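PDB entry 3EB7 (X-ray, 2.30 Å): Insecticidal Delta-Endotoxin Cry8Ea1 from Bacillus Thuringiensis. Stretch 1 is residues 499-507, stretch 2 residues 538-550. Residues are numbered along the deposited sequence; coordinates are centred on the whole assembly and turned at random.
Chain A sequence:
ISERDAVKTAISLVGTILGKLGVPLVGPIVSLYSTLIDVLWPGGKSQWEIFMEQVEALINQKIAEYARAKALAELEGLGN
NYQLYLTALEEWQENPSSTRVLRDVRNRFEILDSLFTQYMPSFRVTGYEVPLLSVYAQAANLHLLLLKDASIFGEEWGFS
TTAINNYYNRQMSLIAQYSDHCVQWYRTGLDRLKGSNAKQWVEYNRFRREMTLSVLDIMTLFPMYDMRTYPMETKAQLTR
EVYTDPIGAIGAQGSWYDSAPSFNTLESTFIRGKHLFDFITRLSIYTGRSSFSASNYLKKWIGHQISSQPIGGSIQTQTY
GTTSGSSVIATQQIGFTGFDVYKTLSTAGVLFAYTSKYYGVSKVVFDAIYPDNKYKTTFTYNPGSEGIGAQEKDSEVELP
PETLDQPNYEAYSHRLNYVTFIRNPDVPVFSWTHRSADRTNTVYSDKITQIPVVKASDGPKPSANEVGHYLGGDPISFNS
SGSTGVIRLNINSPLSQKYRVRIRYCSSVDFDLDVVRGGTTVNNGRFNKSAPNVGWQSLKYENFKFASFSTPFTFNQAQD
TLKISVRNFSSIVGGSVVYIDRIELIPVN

Stretch 1, residues 499-507: YRVRIRYCS
Stretch 2 (538-550) SLKYENFKFASFS

Antiparallel pairing sets the backbone register, and side chains pack on the two faces, a principle well illustrated by Cry8Ea1. Strand 499-507 runs at 151° to the strand that ends at Ser548, with Arg502 opposite Ser548, Ile503 opposite Ala547, Arg504 opposite Phe546 and Tyr505 opposite Lys545. Two reciprocal pairs of hydrogen bonds set this register: Ile503 N to Ala547 O (2.7 Å) with Ala547 N to Ile503 O (2.8 Å), and Tyr505 N to Lys545 O (2.8 Å) with Lys545 N to Tyr505 O (2.9 Å). Phe549 N continues the ladder to Val501 O at 3.2 Å. Both backbones are extended: in the first strand phi runs from -84° (Arg504) to -146° (Tyr505) and psi from 126° to 167°; across 545-548 phi spans -140° to -94° and psi 106° to 170°. At the far end of the ladder, Arg500 (chi1 p, then t, t) reaches across so that NH1 donates to Phe549 O at 2.9 Å and to Ser548 OG at 3.1 Å.

At the non-hydrogen-bonded pairs, Arg502 and Arg504 share a face with Ser548 and Phe546. Arg502 (p, t, t) lies over the Phe546 ring (chi1 -82°, chi2 -61°), its CD 3.8 Å and CZ 4.6 Å from the ring centroid, a CH-pi and a cation-pi contact; its guanidinium nitrogens are satisfied elsewhere in the structure. The backbone places Arg504 CB 3.8 Å from Phe546 CE1, and its t, t, t chain carries NH2 to 3.6 Å from Tyr541 CE1.

On the other face, small, buried Ala547 leaves room for buried neighbours: its CB lies 4.2 Å from Ile503 CB and 3.8 Å from Tyr505 CE1 (chi1 p). Ile503 CD1 (chi1 m) meets Phe549 CE1 (chi1 m) at 3.8 Å. Lys545 is exposed, its end leading away. Beyond the pairing, a 3-10 segment at 541-543 precedes Phe544 (chi1 m), whose CE2 packs 3.7 Å from CB of buried Cys506, while Cys506 SG (chi1 t) touches Leu539 CD1 at 3.8 Å. Together the stretches bury 910 Å².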

ATOM      1  N   TYR A 499     -25.015   9.112 -10.015  1.00 27.56           N
ATOM      2  CA  TYR A 499     -23.767   9.296  -9.330  1.00 27.14           C
ATOM      3  C   TYR A 499     -23.374  10.758  -9.485  1.00 27.26           C
ATOM      4  O   TYR A 499     -23.659  11.390 -10.505  1.00 27.61           O
ATOM      5  CB  TYR A 499     -22.658   8.433  -9.966  1.00 26.67           C
ATOM      6  CG  TYR A 499     -22.831   6.938  -9.800  1.00 26.38           C
ATOM      7  CD1 TYR A 499     -23.446   6.177 -10.801  1.00 24.79           C
ATOM      8  CD2 TYR A 499     -22.397   6.287  -8.634  1.00 24.85           C
ATOM      9  CE1 TYR A 499     -23.641   4.801 -10.653  1.00 24.79           C
ATOM     10  CE2 TYR A 499     -22.580   4.916  -8.468  1.00 27.77           C
ATOM     11  CZ  TYR A 499     -23.204   4.174  -9.491  1.00 26.89           C
ATOM     12  OH  TYR A 499     -23.370   2.816  -9.345  1.00 25.69           O
ATOM     13  N   ARG A 500     -22.709  11.287  -8.472  1.00 26.69           N
ATOM     14  CA  ARG A 500     -21.925  12.488  -8.655  1.00 26.22           C
ATOM     15  C   ARG A 500     -20.495  12.100  -8.343  1.00 26.44           C
ATOM     16  O   ARG A 500     -20.243  11.038  -7.759  1.00 26.34           O
ATOM     17  CB  ARG A 500     -22.408  13.631  -7.770  1.00 25.45           C
ATOM     18  CG  ARG A 500     -22.143  13.436  -6.314  1.00 23.95           C
ATOM     19  CD  ARG A 500     -22.857  14.447  -5.456  1.00 23.46           C
ATOM     20  NE  ARG A 500     -22.339  14.506  -4.094  1.00 22.17           N
ATOM     21  CZ  ARG A 500     -21.119  14.940  -3.768  1.00 26.42           C
ATOM     22  NH1 ARG A 500     -20.249  15.344  -4.706  1.00 26.94           N
ATOM     23  NH2 ARG A 500     -20.752  14.971  -2.492  1.00 23.81           N
ATOM     24  N   VAL A 501     -19.587  12.988  -8.721  1.00 26.42           N
ATOM     25  CA  VAL A 501     -18.165  12.767  -8.751  1.00 27.17           C
ATOM     26  C   VAL A 501     -17.464  13.866  -7.962  1.00 27.31           C
ATOM     27  O   VAL A 501     -17.819  15.038  -8.059  1.00 27.89           O
ATOM     28  CB  VAL A 501     -17.649  12.845 -10.241  1.00 27.66           C
ATOM     29  CG1 VAL A 501     -16.160  13.090 -10.322  1.00 29.14           C
ATOM     30  CG2 VAL A 501     -17.995  11.576 -10.994  1.00 27.67           C
ATOM     31  N   ARG A 502     -16.436  13.488  -7.201  1.00 26.80           N
ATOM     32  CA  ARG A 502     -15.477  14.456  -6.710  1.00 26.00           C
ATOM     33  C   ARG A 502     -14.083  13.921  -6.960  1.00 25.60           C
ATOM     34  O   ARG A 502     -13.862  12.712  -6.950  1.00 26.02           O
ATOM     35  CB  ARG A 502     -15.708  14.824  -5.244  1.00 26.27           C
ATOM     36  CG  ARG A 502     -15.900  13.648  -4.321  1.00 26.11           C
ATOM     37  CD  ARG A 502     -15.842  14.105  -2.895  1.00 26.06           C
ATOM     38  NE  ARG A 502     -15.625  12.943  -2.079  1.00 28.12           N
ATOM     39  CZ  ARG A 502     -16.264  12.659  -0.949  1.00 28.06           C
ATOM     40  NH1 ARG A 502     -17.136  13.515  -0.451  1.00 27.05           N
ATOM     41  NH2 ARG A 502     -15.982  11.528  -0.304  1.00 23.87           N
ATOM     42  N   ILE A 503     -13.157  14.833  -7.204  1.00 24.56           N
ATOM     43  CA  ILE A 503     -11.832  14.481  -7.642  1.00 24.02           C
ATOM     44  C   ILE A 503     -10.841  15.010  -6.633  1.00 23.78           C
ATOM     45  O   ILE A 503     -10.866  16.180  -6.316  1.00 24.24           O
ATOM     46  CB  ILE A 503     -11.531  15.059  -9.063  1.00 24.37           C
ATOM     47  CG1 ILE A 503     -12.454  14.445 -10.123  1.00 23.54           C
ATOM     48  CG2 ILE A 503     -10.101  14.775  -9.482  1.00 23.55           C
ATOM     49  CD1 ILE A 503     -13.481  15.372 -10.596  1.00 26.46           C
ATOM     50  N   ARG A 504      -9.974  14.143  -6.120  1.00 23.40           N
ATOM     51  CA  ARG A 504      -8.930  14.567  -5.190  1.00 23.06           C
ATOM     52  C   ARG A 504      -7.722  15.082  -5.983  1.00 21.50           C
ATOM     53  O   ARG A 504      -7.208  14.398  -6.873  1.00 19.58           O
ATOM     54  CB  ARG A 504      -8.540  13.416  -4.247  1.00 22.89           C
ATOM     55  CG  ARG A 504      -7.716  13.853  -3.034  1.00 25.69           C
ATOM     56  CD  ARG A 504      -7.729  12.756  -1.908  1.00 25.94           C
ATOM     57  NE  ARG A 504      -6.906  13.167  -0.767  1.00 32.11           N
ATOM     58  CZ  ARG A 504      -5.924  12.446  -0.229  1.00 36.00           C
ATOM     59  NH1 ARG A 504      -5.637  11.225  -0.696  1.00 38.16           N
ATOM     60  NH2 ARG A 504      -5.228  12.944   0.793  1.00 37.85           N
ATOM     61  N   TYR A 505      -7.290  16.305  -5.676  1.00 20.02           N
ATOM     62  CA  TYR A 505      -6.210  16.925  -6.435  1.00 19.62           C
ATOM     63  C   TYR A 505      -5.323  17.820  -5.585  1.00 19.58           C
ATOM     64  O   TYR A 505      -5.647  18.152  -4.479  1.00 20.17           O
ATOM     65  CB  TYR A 505      -6.762  17.726  -7.617  1.00 18.89           C
ATOM     66  CG  TYR A 505      -7.349  19.068  -7.200  1.00 19.20           C
ATOM     67  CD1 TYR A 505      -8.673  19.163  -6.789  1.00 18.79           C
ATOM     68  CD2 TYR A 505      -6.558  20.236  -7.186  1.00 18.22           C
ATOM     69  CE1 TYR A 505      -9.222  20.389  -6.403  1.00 20.39           C
ATOM     70  CE2 TYR A 505      -7.089  21.458  -6.789  1.00 18.81           C
ATOM     71  CZ  TYR A 505      -8.425  21.526  -6.409  1.00 18.36           C
ATOM     72  OH  TYR A 505      -8.967  22.721  -6.011  1.00 20.66           O
ATOM     73  N   CYS A 506      -4.186  18.198  -6.139  1.00 20.20           N
ATOM     74  CA  CYS A 506      -3.353  19.216  -5.564  1.00 20.02           C
ATOM     75  C   CYS A 506      -2.843  20.049  -6.757  1.00 20.33           C
ATOM     76  O   CYS A 506      -2.392  19.468  -7.772  1.00 20.26           O
ATOM     77  CB  CYS A 506      -2.209  18.564  -4.787  1.00 19.41           C
ATOM     78  SG  CYS A 506      -0.964  19.737  -4.175  1.00 21.38           S
ATOM     79  N   SER A 507      -2.926  21.383  -6.667  1.00 20.17           N
ATOM     80  CA  SER A 507      -2.317  22.254  -7.707  1.00 20.60           C
ATOM     81  C   SER A 507      -1.738  23.538  -7.155  1.00 20.64           C
ATOM     82  O   SER A 507      -2.162  24.002  -6.112  1.00 20.92           O
ATOM     83  CB  SER A 507      -3.315  22.610  -8.791  1.00 20.47           C
ATOM     84  OG  SER A 507      -4.410  23.299  -8.233  1.00 22.14           O
ATOM     85  N   SER A 538       7.876  19.388  -0.810  1.00 24.20           N
ATOM     86  CA  SER A 538       7.290  20.294   0.167  1.00 23.94           C
ATOM     87  C   SER A 538       5.763  20.169   0.295  1.00 23.70           C
ATOM     88  O   SER A 538       5.170  20.769   1.192  1.00 23.66           O
ATOM     89  CB  SER A 538       7.714  21.751  -0.119  1.00 24.04           C
ATOM     90  OG  SER A 538       9.128  21.833  -0.248  1.00 24.15           O
ATOM     91  N   LEU A 539       5.118  19.394  -0.566  1.00 23.17           N
ATOM     92  CA  LEU A 539       3.651  19.276  -0.452  1.00 24.04           C
ATOM     93  C   LEU A 539       3.283  18.549   0.829  1.00 23.78           C
ATOM     94  O   LEU A 539       3.956  17.631   1.223  1.00 24.68           O
ATOM     95  CB  LEU A 539       3.013  18.595  -1.672  1.00 22.77           C
ATOM     96  CG  LEU A 539       3.334  19.253  -3.009  1.00 24.30           C
ATOM     97  CD1 LEU A 539       2.631  18.562  -4.212  1.00 22.77           C
ATOM     98  CD2 LEU A 539       3.041  20.777  -2.981  1.00 28.28           C
ATOM     99  N   LYS A 540       2.220  18.983   1.475  1.00 24.40           N
ATOM    100  CA  LYS A 540       1.758  18.387   2.722  1.00 24.38           C
ATOM    101  C   LYS A 540       0.329  17.905   2.610  1.00 23.92           C
ATOM    102  O   LYS A 540      -0.333  18.164   1.605  1.00 24.32           O
ATOM    103  CB  LYS A 540       1.909  19.391   3.850  1.00 24.58           C
ATOM    104  CG  LYS A 540       3.181  19.141   4.670  1.00 28.68           C
ATOM    105  CD  LYS A 540       4.368  19.834   4.125  1.00 33.39           C
ATOM    106  CE  LYS A 540       5.534  19.771   5.117  1.00 36.07           C
ATOM    107  NZ  LYS A 540       6.315  18.510   5.109  1.00 34.61           N
ATOM    108  N   TYR A 541      -0.155  17.208   3.632  1.00 23.93           N
ATOM    109  CA  TYR A 541      -1.538  16.737   3.651  1.00 23.71           C
ATOM    110  C   TYR A 541      -2.564  17.822   3.252  1.00 24.17           C
ATOM    111  O   TYR A 541      -3.391  17.580   2.390  1.00 22.52           O
ATOM    112  CB  TYR A 541      -1.924  16.131   5.009  1.00 23.75           C
ATOM    113  CG  TYR A 541      -3.315  15.574   4.942  1.00 23.06           C
ATOM    114  CD1 TYR A 541      -3.551  14.305   4.391  1.00 23.78           C
ATOM    115  CD2 TYR A 541      -4.421  16.352   5.325  1.00 25.11           C
ATOM    116  CE1 TYR A 541      -4.862  13.799   4.259  1.00 23.92           C
ATOM    117  CE2 TYR A 541      -5.736  15.869   5.200  1.00 22.24           C
ATOM    118  CZ  TYR A 541      -5.939  14.584   4.670  1.00 24.96           C
ATOM    119  OH  TYR A 541      -7.216  14.083   4.575  1.00 25.00           O
ATOM    120  N   GLU A 542      -2.487  19.001   3.885  1.00 25.42           N
ATOM    121  CA  GLU A 542      -3.408  20.142   3.634  1.00 28.21           C
ATOM    122  C   GLU A 542      -3.475  20.672   2.170  1.00 27.28           C
ATOM    123  O   GLU A 542      -4.453  21.321   1.793  1.00 26.88           O
ATOM    124  CB  GLU A 542      -3.069  21.303   4.561  1.00 27.78           C
ATOM    125  CG  GLU A 542      -1.672  21.864   4.304  1.00 31.83           C
ATOM    126  CD  GLU A 542      -1.401  23.179   5.058  1.00 33.78           C
ATOM    127  OE1 GLU A 542      -0.747  24.080   4.450  1.00 37.98           O
ATOM    128  OE2 GLU A 542      -1.858  23.311   6.244  1.00 39.66           O
ATOM    129  N   ASN A 543      -2.436  20.396   1.379  1.00 26.64           N
ATOM    130  CA  ASN A 543      -2.410  20.733  -0.030  1.00 26.60           C
ATOM    131  C   ASN A 543      -3.267  19.809  -0.902  1.00 27.08           C
ATOM    132  O   ASN A 543      -3.370  20.023  -2.103  1.00 27.14           O
ATOM    133  CB  ASN A 543      -0.962  20.733  -0.555  1.00 26.34           C
ATOM    134  CG  ASN A 543      -0.053  21.716   0.207  1.00 25.52           C
ATOM    135  OD1 ASN A 543      -0.378  22.900   0.363  1.00 23.69           O
ATOM    136  ND2 ASN A 543       1.092  21.227   0.652  1.00 19.80           N
ATOM    137  N   PHE A 544      -3.905  18.800  -0.320  1.00 27.47           N
ATOM    138  CA  PHE A 544      -4.874  17.995  -1.098  1.00 28.41           C
ATOM    139  C   PHE A 544      -6.295  18.430  -0.881  1.00 28.54           C
ATOM    140  O   PHE A 544      -6.695  18.643   0.259  1.00 29.06           O
ATOM    141  CB  PHE A 544      -4.681  16.518  -0.792  1.00 29.05           C
ATOM    142  CG  PHE A 544      -3.349  16.037  -1.232  1.00 29.83           C
ATOM    143  CD1 PHE A 544      -2.293  16.004  -0.340  1.00 28.83           C
ATOM    144  CD2 PHE A 544      -3.137  15.697  -2.574  1.00 28.81           C
ATOM    145  CE1 PHE A 544      -1.044  15.599  -0.769  1.00 33.56           C
ATOM    146  CE2 PHE A 544      -1.901  15.296  -3.011  1.00 29.03           C
ATOM    147  CZ  PHE A 544      -0.848  15.239  -2.123  1.00 30.23           C
ATOM    148  N   LYS A 545      -7.048  18.610  -1.972  1.00 28.57           N
ATOM    149  CA  LYS A 545      -8.422  19.112  -1.868  1.00 28.34           C
ATOM    150  C   LYS A 545      -9.323  18.384  -2.847  1.00 27.64           C
ATOM    151  O   LYS A 545      -8.845  17.667  -3.715  1.00 26.99           O
ATOM    152  CB  LYS A 545      -8.484  20.632  -2.129  1.00 29.88           C
ATOM    153  CG  LYS A 545      -7.569  21.477  -1.198  1.00 32.29           C
ATOM    154  CD  LYS A 545      -8.263  22.709  -0.609  1.00 35.72           C
ATOM    155  CE  LYS A 545      -7.519  23.236   0.627  1.00 36.20           C
ATOM    156  NZ  LYS A 545      -6.050  23.613   0.348  1.00 41.30           N
ATOM    157  N   PHE A 546     -10.625  18.606  -2.716  1.00 26.32           N
ATOM    158  CA  PHE A 546     -11.618  18.010  -3.593  1.00 25.27           C
ATOM    159  C   PHE A 546     -12.160  19.000  -4.619  1.00 24.61           C
ATOM    160  O   PHE A 546     -12.484  20.130  -4.291  1.00 23.43           O
ATOM    161  CB  PHE A 546     -12.783  17.423  -2.784  1.00 24.75           C
ATOM    162  CG  PHE A 546     -12.508  16.054  -2.242  1.00 25.21           C
ATOM    163  CD1 PHE A 546     -12.242  14.986  -3.110  1.00 23.90           C
ATOM    164  CD2 PHE A 546     -12.527  15.821  -0.865  1.00 26.65           C
ATOM    165  CE1 PHE A 546     -11.975  13.700  -2.625  1.00 23.57           C
ATOM    166  CE2 PHE A 546     -12.257  14.531  -0.358  1.00 26.20           C
ATOM    167  CZ  PHE A 546     -11.983  13.471  -1.249  1.00 23.48           C
ATOM    168  N   ALA A 547     -12.197  18.564  -5.870  1.00 23.89           N
ATOM    169  CA  ALA A 547     -13.018  19.179  -6.887  1.00 23.73           C
ATOM    170  C   ALA A 547     -14.326  18.392  -6.888  1.00 23.93           C
ATOM    171  O   ALA A 547     -14.366  17.254  -7.367  1.00 23.62           O
ATOM    172  CB  ALA A 547     -12.338  19.107  -8.240  1.00 23.54           C
ATOM    173  N   SER A 548     -15.383  19.004  -6.343  1.00 23.26           N
ATOM    174  CA  SER A 548     -16.653  18.340  -6.104  1.00 22.99           C
ATOM    175  C   SER A 548     -17.795  18.974  -6.922  1.00 23.87           C
ATOM    176  O   SER A 548     -17.955  20.195  -6.975  1.00 23.81           O
ATOM    177  CB  SER A 548     -16.974  18.343  -4.604  1.00 22.53           C
ATOM    178  OG  SER A 548     -18.168  17.626  -4.314  1.00 23.33           O
ATOM    179  N   PHE A 549     -18.563  18.109  -7.582  1.00 24.55           N
ATOM    180  CA  PHE A 549     -19.719  18.481  -8.353  1.00 24.74           C
ATOM    181  C   PHE A 549     -20.944  17.887  -7.672  1.00 25.40           C
ATOM    182  O   PHE A 549     -20.886  16.749  -7.189  1.00 25.14           O
ATOM    183  CB  PHE A 549     -19.653  17.869  -9.745  1.00 24.27           C
ATOM    184  CG  PHE A 549     -18.469  18.299 -10.557  1.00 24.93           C
ATOM    185  CD1 PHE A 549     -17.365  17.445 -10.698  1.00 20.27           C
ATOM    186  CD2 PHE A 549     -18.461  19.546 -11.222  1.00 23.82           C
ATOM    187  CE1 PHE A 549     -16.264  17.816 -11.470  1.00 20.03           C
ATOM    188  CE2 PHE A 549     -17.344  19.933 -12.012  1.00 24.10           C
ATOM    189  CZ  PHE A 549     -16.244  19.058 -12.134  1.00 22.38           C
ATOM    190  N   SER A 550     -22.046  18.640  -7.708  1.00 25.73           N
ATOM    191  CA  SER A 550     -23.337  18.222  -7.188  1.00 27.42           C
ATOM    192  C   SER A 550     -24.260  17.729  -8.294  1.00 27.59           C
ATOM    193  O   SER A 550     -25.119  16.902  -8.040  1.00 27.93           O
ATOM    194  CB  SER A 550     -24.014  19.363  -6.405  1.00 27.56           C
ATOM    195  OG  SER A 550     -24.112  20.543  -7.203  1.00 31.25           O
TER